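Local coordinates for serine-rich secreted cell wall anchored (LPXTG-motif ) protein (Lactobacillus reuteri ATCC 53608, PDB 5NXK) that probably mediates attachment of the bacterium to host surfaces in the gut, as a secreted, cell-wall-anchored adhesin with a beta-solenoid fold, at residues E3-N6 with E7-K11. Sequence-based numbering, arbitrary orientation.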
# COMPACT_ATOMS: atom_id res chain seq x y z
N GLU A 3 -2.52 -27.54 -0.62
CA GLU A 3 -2.91 -27.11 -1.96
C GLU A 3 -4.40 -26.75 -2.09
O GLU A 3 -5.26 -27.47 -1.57
CB GLU A 3 -2.52 -28.20 -2.95
CG GLU A 3 -1.05 -28.60 -2.76
CD GLU A 3 -0.52 -29.55 -3.83
OE1 GLU A 3 -1.33 -30.10 -4.61
OE2 GLU A 3 0.71 -29.77 -3.86
N VAL A 4 -4.72 -25.63 -2.74
CA VAL A 4 -6.11 -25.19 -2.85
C VAL A 4 -6.47 -24.85 -4.29
O VAL A 4 -5.64 -24.32 -5.05
CB VAL A 4 -6.42 -23.96 -1.92
CG1 VAL A 4 -6.24 -24.30 -0.43
CG2 VAL A 4 -5.58 -22.75 -2.32
N SER A 5 -7.72 -25.13 -4.68
CA SER A 5 -8.13 -24.94 -6.06
C SER A 5 -9.41 -24.13 -6.22
O SER A 5 -9.84 -23.89 -7.36
CB SER A 5 -8.32 -26.31 -6.73
OG SER A 5 -7.08 -26.99 -6.81
N ASN A 6 -10.02 -23.71 -5.12
CA ASN A 6 -11.24 -22.92 -5.22
C ASN A 6 -11.53 -22.14 -3.95
O ASN A 6 -10.78 -22.22 -2.98
CB ASN A 6 -12.43 -23.82 -5.57
CG ASN A 6 -12.68 -24.90 -4.52
OD1 ASN A 6 -12.64 -24.63 -3.32
ND2 ASN A 6 -12.91 -26.12 -4.98
N GLU A 7 -12.62 -21.38 -3.97
CA GLU A 7 -12.94 -20.48 -2.87
C GLU A 7 -13.07 -21.21 -1.54
O GLU A 7 -12.50 -20.79 -0.54
CB GLU A 7 -14.22 -19.69 -3.17
CG GLU A 7 -14.71 -18.84 -2.01
CD GLU A 7 -15.72 -17.77 -2.43
OE1 GLU A 7 -16.30 -17.89 -3.53
OE2 GLU A 7 -15.90 -16.80 -1.66
N GLU A 8 -13.83 -22.31 -1.52
CA GLU A 8 -14.06 -23.04 -0.28
C GLU A 8 -12.76 -23.63 0.28
O GLU A 8 -12.54 -23.59 1.50
CB GLU A 8 -15.09 -24.15 -0.48
CG GLU A 8 -16.53 -23.66 -0.60
CD GLU A 8 -16.93 -22.70 0.51
OE1 GLU A 8 -16.78 -23.05 1.70
OE2 GLU A 8 -17.41 -21.58 0.19
N GLU A 9 -11.90 -24.16 -0.59
CA GLU A 9 -10.63 -24.70 -0.11
C GLU A 9 -9.70 -23.59 0.40
O GLU A 9 -9.02 -23.75 1.42
CB GLU A 9 -9.94 -25.51 -1.21
CG GLU A 9 -10.67 -26.81 -1.58
CD GLU A 9 -10.09 -27.52 -2.81
OE1 GLU A 9 -9.15 -27.01 -3.44
OE2 GLU A 9 -10.58 -28.63 -3.14
N LEU A 10 -9.68 -22.46 -0.31
CA LEU A 10 -8.84 -21.35 0.14
C LEU A 10 -9.33 -20.83 1.49
O LEU A 10 -8.53 -20.56 2.39
CB LEU A 10 -8.83 -20.21 -0.89
CG LEU A 10 -7.92 -19.03 -0.53
CD1 LEU A 10 -6.47 -19.50 -0.33
CD2 LEU A 10 -8.00 -17.95 -1.61
N LYS A 11 -10.64 -20.67 1.61
CA LYS A 11 -11.27 -20.22 2.84
C LYS A 11 -10.94 -21.17 3.98
O LYS A 11 -10.56 -20.72 5.07
CB LYS A 11 -12.78 -20.12 2.67
CG LYS A 11 -13.51 -19.77 3.95
CD LYS A 11 -15.02 -19.66 3.75
CE LYS A 11 -15.73 -19.43 5.08
NZ LYS A 11 -17.21 -19.42 4.94
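Between Val4, on the short strand 3-4, and Glu9, in the first turn of helix 7-14, the chain doubles back sharply enough to leave their CA atoms 5.3 Å apart. Asn6 occupies the N-cap, and its backbone O accepts from Leu10 N at 2.9 Å, the first i to i+4 bond of the helix. Its side chain completes the cap: OD1 takes the N-H of Glu9 at 2.9 Å, almost straight at 167°. A chi1 of 60° sets CG between the backbone N and the carbonyl carbon, folding the short amide back over the helix start, a reach that suits asparagine to this position. The Glu9 side chain in turn holds the chain just before the cap. Extended, it crosses that of Asn6 at about a right angle, and OE1 receives the N-H of Ser5 at 2.7 Å, though this bond is bent to 141°. A carboxylate this near the helix N-terminus would probably also interact favourably with the helix dipole. Glu7 points away and spends its carboxylate on the backbone N atoms of Asn31 and Asn32. Beneath the polar cap, beta-branched Val4 suits its strand and divides its methyls: CG2 meets Leu10 CD1 at 3.9 Å, while CG1 rests 3.4 Å from Glu9 O. The longer Leu10 reaches from the helix to Ile22 and Ile28. The pair of bonds is related to a capping box, but the N3 glutamate takes the N-H preceding the N-cap; the helix packs over the first strands at the N-terminal end of the parallel beta-solenoid, the fold of the pectate lyase-like clan.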